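Local coordinates for protein putative endo-1,4-beta-xylanase (Bacteroides thetaiotaomicron VPI-5482, PDB 5MSX) that probably hydrolyses glycosidic bonds as a family 43 glycoside hydrolase, an arabinofuranosidase-type enzyme connected with the breakdown of plant pectin, at residues F25-I30 / G361-R366; I191-K196 / A226-R231; Y276-R281 / C347-Y352. One frame throughout, in Å; residues are numbered along the deposited sequence.

In the fold
Interactions 1 and 3 form one continuous seam between the family 43 catalytic region and the F5/8 type C region, their centres about 12 Å apart. They meet directly: R281 NH2 lies 2.8 Å from G364 O, a probable hydrogen bond, and R366 NE makes a 2.9 Å salt bridge to E351 OE2. Interaction 1 supplies two residues of a calcium site, and the side chain of R281 in interaction 3 comes within about 8 Å of a calcium. Interaction 2 lies apart, its centre about 33 Å from that of interaction 1, within the catalytic region; the side chain of A226 is about 12 Å from that of E200, the predicted proton donor.

Interaction 1: F25-I30 / G361-R366; sequences FGNALI and GANGSR. With CA (calcium ion), chain T.
F25 rests its CB 3.5 Å from G364 O. Its CG is anti to the carbonyl carbon (chi1 -49°), and the near side of the ring still lies by G364 O before its far end leads away from the 361-366 loop. At G26 the backbone takes a positive phi, and its O receives a weak hydrogen bond from G364 N at 3.0 Å while A362 CB packs against the same oxygen. G364 has no side chain, and the place a beta carbon would take is already filled by the carbonyl oxygens of F25 and G26, so the two backbones can close up here. N27 swings its amide across to the type I turn A362-S365: with CG anti to the backbone N (chi1 -161°), OD1 accepts from N363 N at 2.8 Å in a nearly straight bond (177°), the donor tilted from the carbonyl plane. An alanine here would remove that acceptor and would probably leave N363 N without its mate and the turn less firmly tied to the 25-30 loop. Next, A28 O takes a bond from N363 ND2 at 3.2 Å, the donor standing above the carbonyl plane, and the same ND2 makes a weak second bond to L29 O. I30 closes the cradle with its O 3.8 Å from N363 CB. The turn held in this way is also a calcium loop: A362 O, S365 O and S365 OG bind the ion, and F357, D360, W454 and E455 complete the site. Behind the 25-30 loop lies strand 287-293, where A28 touches Q287 and Y289 and L29 touches V290; F25 lies on R349 and E351 of strand 349-351, and N363 reaches E455 of strand 452-458, so catalytic and F5/8 type C regions are joined here.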
ATOM      1  N   PHE C  25     -36.497  22.656  13.874  1.00 19.69           N
ATOM      2  CA  PHE C  25     -35.353  21.855  13.445  1.00 19.55           C
ATOM      3  C   PHE C  25     -35.696  20.554  12.727  1.00 18.97           C
ATOM      4  O   PHE C  25     -34.781  19.802  12.338  1.00 19.44           O
ATOM      5  CB  PHE C  25     -34.464  21.599  14.650  1.00 19.75           C
ATOM      6  CG  PHE C  25     -34.176  22.839  15.408  1.00 20.49           C
ATOM      7  CD1 PHE C  25     -33.397  23.835  14.840  1.00 21.23           C
ATOM      8  CD2 PHE C  25     -34.762  23.071  16.636  1.00 21.23           C
ATOM      9  CE1 PHE C  25     -33.174  25.024  15.506  1.00 20.78           C
ATOM     10  CE2 PHE C  25     -34.548  24.258  17.299  1.00 21.36           C
ATOM     11  CZ  PHE C  25     -33.738  25.229  16.737  1.00 20.91           C
ATOM     12  N   GLY C  26     -36.991  20.305  12.527  1.00 18.36           N
ATOM     13  CA  GLY C  26     -37.482  19.248  11.645  1.00 18.47           C
ATOM     14  C   GLY C  26     -36.899  17.882  11.925  1.00 18.62           C
ATOM     15  O   GLY C  26     -36.744  17.518  13.091  1.00 18.33           O
ATOM     16  N   ASN C  27     -36.547  17.145  10.878  1.00 18.42           N
ATOM     17  CA  ASN C  27     -36.025  15.787  11.058  1.00 20.63           C
ATOM     18  C   ASN C  27     -34.555  15.663  10.638  1.00 20.88           C
ATOM     19  O   ASN C  27     -34.241  15.307   9.503  1.00 21.85           O
ATOM     20  CB  ASN C  27     -36.907  14.742  10.359  1.00 21.97           C
ATOM     21  CG  ASN C  27     -36.677  13.306  10.910  1.00 25.61           C
ATOM     22  OD1 ASN C  27     -36.011  13.075  11.944  1.00 21.34           O
ATOM     23  ND2 ASN C  27     -37.211  12.329  10.192  1.00 28.47           N
ATOM     24  N   ALA C  28     -33.661  15.971  11.570  1.00 20.06           N
ATOM     25  CA  ALA C  28     -32.217  15.844  11.341  1.00 19.40           C
ATOM     26  C   ALA C  28     -31.840  14.385  11.029  1.00 19.59           C
ATOM     27  O   ALA C  28     -32.599  13.445  11.354  1.00 19.08           O
ATOM     28  CB  ALA C  28     -31.465  16.344  12.564  1.00 18.71           C
ATOM     29  N   LEU C  29     -30.680  14.176  10.419  1.00 18.53           N
ATOM     30  CA  LEU C  29     -30.272  12.830  10.066  1.00 19.46           C
ATOM     31  C   LEU C  29     -30.032  11.964  11.322  1.00 19.93           C
ATOM     32  O   LEU C  29     -30.557  10.867  11.431  1.00 18.61           O
ATOM     33  CB  LEU C  29     -29.023  12.851   9.192  1.00 20.05           C
ATOM     34  CG  LEU C  29     -28.452  11.482   8.806  1.00 20.66           C
ATOM     35  CD1 LEU C  29     -29.467  10.711   8.000  1.00 21.79           C
ATOM     36  CD2 LEU C  29     -27.129  11.646   8.101  1.00 20.64           C
ATOM     37  N   ILE C  30     -29.284  12.516  12.264  1.00 21.08           N
ATOM     38  CA  ILE C  30     -28.795  11.808  13.453  1.00 21.66           C
ATOM     39  C   ILE C  30     -29.447  12.433  14.675  1.00 21.57           C
ATOM     40  O   ILE C  30     -29.677  13.650  14.682  1.00 21.49           O
ATOM     41  CB  ILE C  30     -27.267  11.970  13.563  1.00 21.91           C
ATOM     42  CG1 ILE C  30     -26.572  11.291  12.379  1.00 24.60           C
ATOM     43  CG2 ILE C  30     -26.702  11.434  14.877  1.00 22.17           C
ATOM     44  CD1 ILE C  30     -26.817   9.811  12.251  1.00 24.22           C
ATOM     45  N   GLY C 361     -41.068  11.196  16.410  1.00 24.70           N
ATOM     46  CA  GLY C 361     -40.389  10.712  15.184  1.00 26.09           C
ATOM     47  C   GLY C 361     -39.502  11.762  14.462  1.00 26.08           C
ATOM     48  O   GLY C 361     -39.084  11.530  13.338  1.00 25.59           O
ATOM     49  N   ALA C 362     -39.191  12.889  15.105  1.00 23.72           N
ATOM     50  CA  ALA C 362     -38.265  13.893  14.521  1.00 22.10           C
ATOM     51  C   ALA C 362     -36.981  13.984  15.336  1.00 21.18           C
ATOM     52  O   ALA C 362     -37.006  14.218  16.538  1.00 22.08           O
ATOM     53  CB  ALA C 362     -38.952  15.241  14.456  1.00 22.71           C
ATOM     54  N   ASN C 363     -35.841  13.801  14.686  1.00 19.87           N
ATOM     55  CA  ASN C 363     -34.545  13.925  15.342  1.00 18.87           C
ATOM     56  C   ASN C 363     -34.114  15.354  15.646  1.00 17.69           C
ATOM     57  O   ASN C 363     -33.114  15.532  16.334  1.00 17.86           O
ATOM     58  CB  ASN C 363     -33.460  13.269  14.504  1.00 19.62           C
ATOM     59  CG  ASN C 363     -33.582  11.765  14.467  1.00 20.60           C
ATOM     60  OD1 ASN C 363     -34.213  11.184  15.307  1.00 21.41           O
ATOM     61  ND2 ASN C 363     -32.955  11.136  13.489  1.00 21.02           N
ATOM     62  N   GLY C 364     -34.832  16.350  15.126  1.00 16.77           N
ATOM     63  CA  GLY C 364     -34.584  17.740  15.450  1.00 17.27           C
ATOM     64  C   GLY C 364     -35.222  18.224  16.736  1.00 18.10           C
ATOM     65  O   GLY C 364     -34.882  19.299  17.210  1.00 17.07           O
ATOM     66  N   SER C 365     -36.147  17.439  17.304  1.00 18.60           N
ATOM     67  CA  SER C 365     -36.808  17.828  18.538  1.00 19.92           C
ATOM     68  C   SER C 365     -36.494  16.908  19.714  1.00 20.89           C
ATOM     69  O   SER C 365     -36.270  15.699  19.541  1.00 19.47           O
ATOM     70  CB  SER C 365     -38.299  17.854  18.321  1.00 20.84           C
ATOM     71  OG  SER C 365     -38.810  16.571  18.041  1.00 21.07           O
ATOM     72  N   ARG C 366     -36.518  17.485  20.911  1.00 20.49           N
ATOM     73  CA  ARG C 366     -36.208  16.763  22.127  1.00 21.38           C
ATOM     74  C   ARG C 366     -37.030  17.263  23.309  1.00 22.48           C
ATOM     75  O   ARG C 366     -37.319  18.471  23.419  1.00 20.26           O
ATOM     76  CB  ARG C 366     -34.722  16.943  22.472  1.00 22.04           C
ATOM     77  CG  ARG C 366     -34.279  18.382  22.337  1.00 21.34           C
ATOM     78  CD  ARG C 366     -32.828  18.556  22.662  1.00 21.24           C
ATOM     79  NE  ARG C 366     -32.497  19.948  22.457  1.00 21.29           N
ATOM     80  CZ  ARG C 366     -31.454  20.569  22.971  1.00 20.41           C
ATOM     81  NH1 ARG C 366     -30.580  19.921  23.704  1.00 21.81           N
ATOM     82  NH2 ARG C 366     -31.287  21.851  22.724  1.00 20.35           N
TER
HETATM   83 CA    CA T 502     -38.015  14.204  18.766  1.00 34.83          CA

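Interaction 2: I191-K196 / A226-R231; sequences ISTPRK and AYVMSR. With EDO (1,2-ethanediol), chain Z.
V228 sets CG1 anti to its carbonyl carbon (chi1 -65°), which brings that methyl against the edge of the P194 ring, 3.9 Å from P194 CD; CG2, between the backbone N and the carbonyl carbon, faces I191 CG2 at 4.3 Å. The P194 and V228 side chains pass alongside one another, pointing opposite ways, and T193 CG2 adds a further methyl, 4.2 Å from V228 CG1. Farther along, the aliphatic part of R195 lies by A226, with CD 4.2 Å from A226 CB, while its guanidinium goes on to a salt bridge with D244. No hydrogen bond crosses between the segments; methyls and methylenes make most of the contact. The loop holds its own shape instead: T193 OG1 donates to R195 O at 2.7 Å, and K196 NZ donates to T193 O. An ethanediol, probably from the crystallisation liquor, donates from O2 to S192 O at 2.8 Å. The 191-196 loop links the four-stranded antiparallel sheet ending in strand 187-190 to the next one, beginning with strand 203-207, and leans on that sheet's strand 224-230; I191 and T193 also touch Y213 and Y215 of strand 210-217. Consecutive sheets joined like this fit the blades of the family 43 beta-propeller.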
ATOM      1  N   ILE C 191      -6.272  26.163  -5.212  1.00 22.27           N
ATOM      2  CA  ILE C 191      -7.278  26.123  -6.265  1.00 21.03           C
ATOM      3  C   ILE C 191      -7.822  27.519  -6.461  1.00 22.40           C
ATOM      4  O   ILE C 191      -8.138  28.222  -5.483  1.00 22.97           O
ATOM      5  CB  ILE C 191      -8.439  25.168  -5.927  1.00 20.23           C
ATOM      6  CG1 ILE C 191      -7.944  23.720  -5.954  1.00 21.47           C
ATOM      7  CG2 ILE C 191      -9.602  25.333  -6.907  1.00 19.51           C
ATOM      8  CD1 ILE C 191      -8.663  22.837  -4.962  1.00 23.28           C
ATOM      9  N   SER C 192      -7.953  27.894  -7.722  1.00 21.90           N
ATOM     10  CA  SER C 192      -8.524  29.170  -8.114  1.00 24.27           C
ATOM     11  C   SER C 192     -10.073  29.097  -8.178  1.00 23.94           C
ATOM     12  O   SER C 192     -10.629  28.202  -8.810  1.00 23.51           O
ATOM     13  CB  SER C 192      -7.976  29.559  -9.483  1.00 24.38           C
ATOM     14  OG  SER C 192      -8.593  30.744  -9.911  1.00 29.29           O
ATOM     15  N   THR C 193     -10.750  30.034  -7.509  1.00 23.07           N
ATOM     16  CA  THR C 193     -12.213  30.107  -7.518  1.00 24.38           C
ATOM     17  C   THR C 193     -12.672  31.571  -7.703  1.00 24.94           C
ATOM     18  O   THR C 193     -11.953  32.485  -7.319  1.00 22.81           O
ATOM     19  CB  THR C 193     -12.803  29.553  -6.189  1.00 24.02           C
ATOM     20  OG1 THR C 193     -12.416  30.392  -5.099  1.00 24.13           O
ATOM     21  CG2 THR C 193     -12.353  28.091  -5.893  1.00 21.66           C
ATOM     22  N   PRO C 194     -13.876  31.797  -8.258  1.00 25.23           N
ATOM     23  CA  PRO C 194     -14.313  33.187  -8.419  1.00 26.67           C
ATOM     24  C   PRO C 194     -14.769  33.872  -7.127  1.00 29.32           C
ATOM     25  O   PRO C 194     -14.797  35.097  -7.067  1.00 28.73           O
ATOM     26  CB  PRO C 194     -15.481  33.071  -9.413  1.00 26.09           C
ATOM     27  CG  PRO C 194     -15.975  31.703  -9.234  1.00 25.02           C
ATOM     28  CD  PRO C 194     -14.756  30.873  -8.987  1.00 25.35           C
ATOM     29  N   ARG C 195     -15.121  33.093  -6.106  1.00 31.72           N
ATOM     30  CA  ARG C 195     -15.418  33.646  -4.778  1.00 33.48           C
ATOM     31  C   ARG C 195     -14.205  33.488  -3.884  1.00 32.26           C
ATOM     32  O   ARG C 195     -13.706  32.377  -3.712  1.00 34.00           O
ATOM     33  CB  ARG C 195     -16.687  32.996  -4.230  1.00 33.00           C
ATOM     34  CG  ARG C 195     -17.862  33.416  -5.110  1.00 34.91           C
ATOM     35  CD  ARG C 195     -19.125  32.663  -4.848  1.00 34.98           C
ATOM     36  NE  ARG C 195     -20.074  32.762  -5.962  1.00 36.93           N
ATOM     37  CZ  ARG C 195     -20.817  33.828  -6.271  1.00 35.28           C
ATOM     38  NH1 ARG C 195     -20.771  34.953  -5.556  1.00 36.23           N
ATOM     39  NH2 ARG C 195     -21.643  33.757  -7.307  1.00 32.72           N
ATOM     40  N   LYS C 196     -13.730  34.603  -3.325  1.00 32.61           N
ATOM     41  CA  LYS C 196     -12.359  34.722  -2.773  1.00 34.77           C
ATOM     42  C   LYS C 196     -12.205  34.661  -1.239  1.00 34.44           C
ATOM     43  O   LYS C 196     -11.075  34.628  -0.719  1.00 39.66           O
ATOM     44  CB  LYS C 196     -11.725  36.045  -3.248  1.00 37.51           C
ATOM     45  CG  LYS C 196     -11.874  36.371  -4.733  1.00 41.11           C
ATOM     46  CD  LYS C 196     -11.133  35.389  -5.617  1.00 43.41           C
ATOM     47  CE  LYS C 196     -11.245  35.757  -7.088  1.00 47.12           C
ATOM     48  NZ  LYS C 196     -10.435  34.824  -7.931  1.00 49.90           N
ATOM     49  N   ALA C 226     -20.151  26.863  -2.548  1.00 14.38           N
ATOM     50  CA  ALA C 226     -19.947  27.185  -3.949  1.00 15.04           C
ATOM     51  C   ALA C 226     -19.114  26.077  -4.573  1.00 15.33           C
ATOM     52  O   ALA C 226     -18.657  25.159  -3.860  1.00 15.58           O
ATOM     53  CB  ALA C 226     -19.254  28.524  -4.070  1.00 15.24           C
ATOM     54  N   TYR C 227     -18.933  26.111  -5.893  1.00 14.90           N
ATOM     55  CA  TYR C 227     -18.143  25.072  -6.554  1.00 15.10           C
ATOM     56  C   TYR C 227     -17.553  25.528  -7.883  1.00 15.11           C
ATOM     57  O   TYR C 227     -17.941  26.548  -8.430  1.00 14.06           O
ATOM     58  CB  TYR C 227     -18.935  23.762  -6.745  1.00 15.03           C
ATOM     59  CG  TYR C 227     -19.788  23.745  -7.969  1.00 15.87           C
ATOM     60  CD1 TYR C 227     -20.917  24.552  -8.061  1.00 15.67           C
ATOM     61  CD2 TYR C 227     -19.476  22.935  -9.064  1.00 16.50           C
ATOM     62  CE1 TYR C 227     -21.728  24.545  -9.179  1.00 16.45           C
ATOM     63  CE2 TYR C 227     -20.281  22.937 -10.200  1.00 16.32           C
ATOM     64  CZ  TYR C 227     -21.414  23.739 -10.241  1.00 17.39           C
ATOM     65  OH  TYR C 227     -22.239  23.743 -11.357  1.00 17.65           O
ATOM     66  N   VAL C 228     -16.551  24.760  -8.304  1.00 15.55           N
ATOM     67  CA  VAL C 228     -15.923  24.803  -9.609  1.00 16.33           C
ATOM     68  C   VAL C 228     -15.761  23.371 -10.148  1.00 17.92           C
ATOM     69  O   VAL C 228     -15.891  22.377  -9.400  1.00 17.68           O
ATOM     70  CB  VAL C 228     -14.538  25.514  -9.567  1.00 16.08           C
ATOM     71  CG1 VAL C 228     -14.711  26.969  -9.191  1.00 16.48           C
ATOM     72  CG2 VAL C 228     -13.545  24.849  -8.607  1.00 16.01           C
ATOM     73  N   MET C 229     -15.501  23.271 -11.445  1.00 20.43           N
ATOM     74  CA  MET C 229     -15.444  21.976 -12.160  1.00 22.92           C
ATOM     75  C   MET C 229     -14.217  21.897 -13.028  1.00 23.59           C
ATOM     76  O   MET C 229     -13.781  22.917 -13.562  1.00 21.98           O
ATOM     77  CB  MET C 229     -16.596  21.834 -13.126  1.00 24.76           C
ATOM     78  CG  MET C 229     -17.914  21.558 -12.504  1.00 27.36           C
ATOM     79  SD  MET C 229     -19.198  21.733 -13.767  1.00 30.20           S
ATOM     80  CE  MET C 229     -19.119  23.442 -14.218  1.00 32.45           C
ATOM     81  N   SER C 230     -13.693  20.685 -13.194  1.00 22.63           N
ATOM     82  CA  SER C 230     -12.644  20.455 -14.166  1.00 24.26           C
ATOM     83  C   SER C 230     -12.868  19.176 -14.927  1.00 24.81           C
ATOM     84  O   SER C 230     -13.327  18.177 -14.363  1.00 21.74           O
ATOM     85  CB  SER C 230     -11.302  20.361 -13.473  1.00 24.26           C
ATOM     86  OG  SER C 230     -10.323  19.982 -14.424  1.00 24.37           O
ATOM     87  N   ARG C 231     -12.495  19.219 -16.200  1.00 26.35           N
ATOM     88  CA  ARG C 231     -12.391  18.034 -17.028  1.00 29.83           C
ATOM     89  C   ARG C 231     -10.952  17.619 -17.259  1.00 28.92           C
ATOM     90  O   ARG C 231     -10.722  16.755 -18.079  1.00 33.77           O
ATOM     91  CB  ARG C 231     -13.051  18.289 -18.394  1.00 32.25           C
ATOM     92  CG  ARG C 231     -14.510  18.657 -18.303  1.00 37.07           C
ATOM     93  CD  ARG C 231     -15.041  19.176 -19.620  1.00 41.19           C
ATOM     94  NE  ARG C 231     -16.346  18.593 -19.862  1.00 44.55           N
ATOM     95  CZ  ARG C 231     -17.521  19.131 -19.537  1.00 48.36           C
ATOM     96  NH1 ARG C 231     -17.606  20.328 -18.945  1.00 51.59           N
ATOM     97  NH2 ARG C 231     -18.640  18.452 -19.822  1.00 49.75           N
TER
HETATM   98  C1  EDO Z 508     -11.283  30.926 -12.187  1.00 44.07           C
HETATM   99  O1  EDO Z 508     -11.656  31.441 -10.901  1.00 44.66           O
HETATM  100  C2  EDO Z 508     -11.878  29.534 -12.379  1.00 43.95           C
HETATM  101  O2  EDO Z 508     -11.269  28.597 -11.473  1.00 41.57           O

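Interaction 3: Y276-R281 / C347-Y352; sequences YLEFGR and CLRTEY
C347 points its SG at the F279 ring, 3.9 Å from CD2, in an oblique sulfur-aromatic contact. R349 then carries most of the work. Its chain bends at chi3 (-73°) and brings the guanidinium end-on to the E278 carboxylate, whose plane is turned 50° from its own: NH1 donates to E278 OE1 at 2.9 Å on the syn side, and NH2 donates to E278 OE2 at 3.1 Å, using the syn lone pair. The same NH2 reaches G280 O at 3.1 Å, lying in the carbonyl plane on a lone pair, and sits at the edge of the F279 ring. G280 N in turn donates to E278 OE2 at 2.8 Å, from above the carboxylate plane, which helps fix the acid that R349 grips. A water completes the bridge, accepting from R349 NE and donating to G280 O. At E351 the extended side chain crosses R281 at about a right angle and is held side-on, R281 NE to OE1 at 2.9 Å and R281 NH2 to OE2 at 2.8 Å. Both oxygens lie in the plane of the guanidinium yet are met from above the carboxylate plane, the two planes being 64° apart. R281 also bonds Q287 and G364 and makes a cation-pi contact with F25, while R366 shares E351 OE2. Each segment thus lends one acid and one arginine to this buried seam between the catalytic region and strand 349-351, and the crosswise pairing would probably favour the ionised form of all four, with R366 adding a second positive partner to E351.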
ATOM      1  N   TYR C 276     -25.423  18.425   5.030  1.00 16.56           N
ATOM      2  CA  TYR C 276     -24.932  19.728   5.483  1.00 17.02           C
ATOM      3  C   TYR C 276     -25.287  19.994   6.948  1.00 15.87           C
ATOM      4  O   TYR C 276     -26.284  19.516   7.464  1.00 14.19           O
ATOM      5  CB  TYR C 276     -25.481  20.843   4.604  1.00 16.79           C
ATOM      6  CG  TYR C 276     -26.998  20.896   4.577  1.00 18.01           C
ATOM      7  CD1 TYR C 276     -27.727  20.043   3.754  1.00 18.05           C
ATOM      8  CD2 TYR C 276     -27.710  21.791   5.380  1.00 17.95           C
ATOM      9  CE1 TYR C 276     -29.119  20.090   3.733  1.00 18.57           C
ATOM     10  CE2 TYR C 276     -29.096  21.823   5.366  1.00 18.51           C
ATOM     11  CZ  TYR C 276     -29.795  20.979   4.539  1.00 18.18           C
ATOM     12  OH  TYR C 276     -31.185  21.015   4.506  1.00 19.49           O
ATOM     13  N   LEU C 277     -24.452  20.774   7.603  1.00 15.38           N
ATOM     14  CA  LEU C 277     -24.808  21.282   8.922  1.00 15.59           C
ATOM     15  C   LEU C 277     -25.751  22.464   8.741  1.00 16.20           C
ATOM     16  O   LEU C 277     -25.784  23.077   7.658  1.00 14.66           O
ATOM     17  CB  LEU C 277     -23.546  21.661   9.721  1.00 15.89           C
ATOM     18  CG  LEU C 277     -22.795  22.915   9.287  1.00 16.18           C
ATOM     19  CD1 LEU C 277     -23.455  24.212   9.770  1.00 16.59           C
ATOM     20  CD2 LEU C 277     -21.339  22.853   9.789  1.00 16.81           C
ATOM     21  N   GLU C 278     -26.478  22.795   9.825  1.00 16.25           N
ATOM     22  CA  GLU C 278     -27.418  23.896   9.846  1.00 16.21           C
ATOM     23  C   GLU C 278     -27.161  24.681  11.137  1.00 15.83           C
ATOM     24  O   GLU C 278     -26.712  24.100  12.134  1.00 15.87           O
ATOM     25  CB  GLU C 278     -28.867  23.385   9.733  1.00 17.40           C
ATOM     26  CG  GLU C 278     -29.907  24.436   9.277  1.00 17.85           C
ATOM     27  CD  GLU C 278     -30.598  25.189  10.436  1.00 18.46           C
ATOM     28  OE1 GLU C 278     -31.362  26.164  10.135  1.00 17.94           O
ATOM     29  OE2 GLU C 278     -30.396  24.807  11.645  1.00 18.01           O
ATOM     30  N   PHE C 279     -27.335  26.001  11.068  1.00 15.15           N
ATOM     31  CA  PHE C 279     -27.039  26.937  12.192  1.00 16.70           C
ATOM     32  C   PHE C 279     -27.521  26.457  13.582  1.00 16.04           C
ATOM     33  O   PHE C 279     -26.828  26.623  14.587  1.00 15.90           O
ATOM     34  CB  PHE C 279     -27.606  28.342  11.877  1.00 17.82           C
ATOM     35  CG  PHE C 279     -27.363  29.353  12.973  1.00 18.97           C
ATOM     36  CD1 PHE C 279     -26.102  29.924  13.145  1.00 18.78           C
ATOM     37  CD2 PHE C 279     -28.394  29.724  13.837  1.00 20.25           C
ATOM     38  CE1 PHE C 279     -25.878  30.847  14.145  1.00 20.91           C
ATOM     39  CE2 PHE C 279     -28.172  30.649  14.849  1.00 21.64           C
ATOM     40  CZ  PHE C 279     -26.915  31.217  15.002  1.00 21.23           C
ATOM     41  N   GLY C 280     -28.699  25.847  13.619  1.00 16.52           N
ATOM     42  CA  GLY C 280     -29.209  25.216  14.804  1.00 17.24           C
ATOM     43  C   GLY C 280     -29.468  26.194  15.932  1.00 18.43           C
ATOM     44  O   GLY C 280     -30.121  27.236  15.730  1.00 18.14           O
ATOM     45  N   ARG C 281     -28.946  25.857  17.110  1.00 17.69           N
ATOM     46  CA  ARG C 281     -29.146  26.669  18.294  1.00 18.98           C
ATOM     47  C   ARG C 281     -27.956  27.587  18.555  1.00 19.18           C
ATOM     48  O   ARG C 281     -27.739  27.971  19.717  1.00 19.18           O
ATOM     49  CB  ARG C 281     -29.424  25.788  19.519  1.00 19.40           C
ATOM     50  CG  ARG C 281     -30.724  25.007  19.466  1.00 20.06           C
ATOM     51  CD  ARG C 281     -30.615  23.742  18.619  1.00 20.09           C
ATOM     52  NE  ARG C 281     -31.656  22.781  18.934  1.00 20.69           N
ATOM     53  CZ  ARG C 281     -32.006  21.760  18.148  1.00 21.95           C
ATOM     54  NH1 ARG C 281     -31.366  21.510  17.006  1.00 22.52           N
ATOM     55  NH2 ARG C 281     -32.994  20.963  18.516  1.00 22.80           N
ATOM     56  N   CYS C 347     -32.528  35.754  11.868  1.00 23.85           N
ATOM     57  CA  CYS C 347     -32.608  34.358  12.293  1.00 23.22           C
ATOM     58  C   CYS C 347     -33.033  34.255  13.762  1.00 22.85           C
ATOM     59  O   CYS C 347     -32.196  34.184  14.662  1.00 22.15           O
ATOM     60  CB  CYS C 347     -31.293  33.609  12.064  1.00 24.12           C
ATOM     61  SG  CYS C 347     -31.389  31.894  12.649  1.00 25.88           S
ATOM     62  N   LEU C 348     -34.346  34.189  13.977  1.00 21.21           N
ATOM     63  CA  LEU C 348     -34.936  34.412  15.282  1.00 20.61           C
ATOM     64  C   LEU C 348     -35.881  33.252  15.591  1.00 21.56           C
ATOM     65  O   LEU C 348     -37.060  33.228  15.176  1.00 22.13           O
ATOM     66  CB  LEU C 348     -35.663  35.744  15.268  1.00 20.37           C
ATOM     67  CG  LEU C 348     -34.816  37.010  15.024  1.00 21.02           C
ATOM     68  CD1 LEU C 348     -35.674  38.234  14.664  1.00 20.55           C
ATOM     69  CD2 LEU C 348     -33.947  37.332  16.234  1.00 20.57           C
ATOM     70  N   ARG C 349     -35.350  32.266  16.301  1.00 20.45           N
ATOM     71  CA  ARG C 349     -36.058  31.037  16.542  1.00 20.39           C
ATOM     72  C   ARG C 349     -36.161  30.737  18.010  1.00 18.83           C
ATOM     73  O   ARG C 349     -35.367  31.198  18.816  1.00 19.20           O
ATOM     74  CB  ARG C 349     -35.342  29.876  15.819  1.00 20.91           C
ATOM     75  CG  ARG C 349     -35.284  30.108  14.320  1.00 22.33           C
ATOM     76  CD  ARG C 349     -34.948  28.852  13.542  1.00 22.72           C
ATOM     77  NE  ARG C 349     -33.554  28.465  13.670  1.00 21.91           N
ATOM     78  CZ  ARG C 349     -32.933  27.627  12.834  1.00 22.80           C
ATOM     79  NH1 ARG C 349     -33.587  27.069  11.795  1.00 21.93           N
ATOM     80  NH2 ARG C 349     -31.642  27.343  13.033  1.00 21.94           N
ATOM     81  N   THR C 350     -37.133  29.897  18.328  1.00 20.10           N
ATOM     82  CA  THR C 350     -37.375  29.425  19.682  1.00 21.08           C
ATOM     83  C   THR C 350     -37.466  27.902  19.660  1.00 20.88           C
ATOM     84  O   THR C 350     -38.117  27.336  18.782  1.00 20.67           O
ATOM     85  CB  THR C 350     -38.691  30.036  20.218  1.00 23.32           C
ATOM     86  OG1 THR C 350     -38.537  31.461  20.270  1.00 24.13           O
ATOM     87  CG2 THR C 350     -39.004  29.521  21.622  1.00 23.96           C
ATOM     88  N   GLU C 351     -36.777  27.250  20.595  1.00 21.41           N
ATOM     89  CA  GLU C 351     -36.883  25.810  20.789  1.00 22.28           C
ATOM     90  C   GLU C 351     -37.685  25.532  22.057  1.00 23.70           C
ATOM     91  O   GLU C 351     -37.390  26.106  23.112  1.00 23.72           O
ATOM     92  CB  GLU C 351     -35.518  25.160  20.954  1.00 22.26           C
ATOM     93  CG  GLU C 351     -35.629  23.632  20.958  1.00 22.84           C
ATOM     94  CD  GLU C 351     -34.293  22.883  21.073  1.00 23.64           C
ATOM     95  OE1 GLU C 351     -33.220  23.513  21.279  1.00 22.32           O
ATOM     96  OE2 GLU C 351     -34.314  21.617  20.949  1.00 25.13           O
ATOM     97  N   TYR C 352     -38.650  24.626  21.948  1.00 24.02           N
ATOM     98  CA  TYR C 352     -39.416  24.143  23.086  1.00 24.85           C
ATOM     99  C   TYR C 352     -38.921  22.752  23.429  1.00 25.56           C
ATOM    100  O   TYR C 352     -38.256  22.081  22.609  1.00 23.87           O
ATOM    101  CB  TYR C 352     -40.908  24.096  22.746  1.00 26.43           C
ATOM    102  CG  TYR C 352     -41.487  25.455  22.418  1.00 28.64           C
ATOM    103  CD1 TYR C 352     -41.930  26.304  23.438  1.00 30.97           C
ATOM    104  CD2 TYR C 352     -41.585  25.906  21.091  1.00 29.95           C
ATOM    105  CE1 TYR C 352     -42.435  27.568  23.158  1.00 32.03           C
ATOM    106  CE2 TYR C 352     -42.096  27.173  20.797  1.00 31.08           C
ATOM    107  CZ  TYR C 352     -42.513  28.000  21.833  1.00 31.69           C
ATOM    108  OH  TYR C 352     -43.026  29.246  21.570  1.00 35.27           O
TER
HETATM  109  O   HOH W   1     -31.852  29.541  15.499  1.00 22.33           O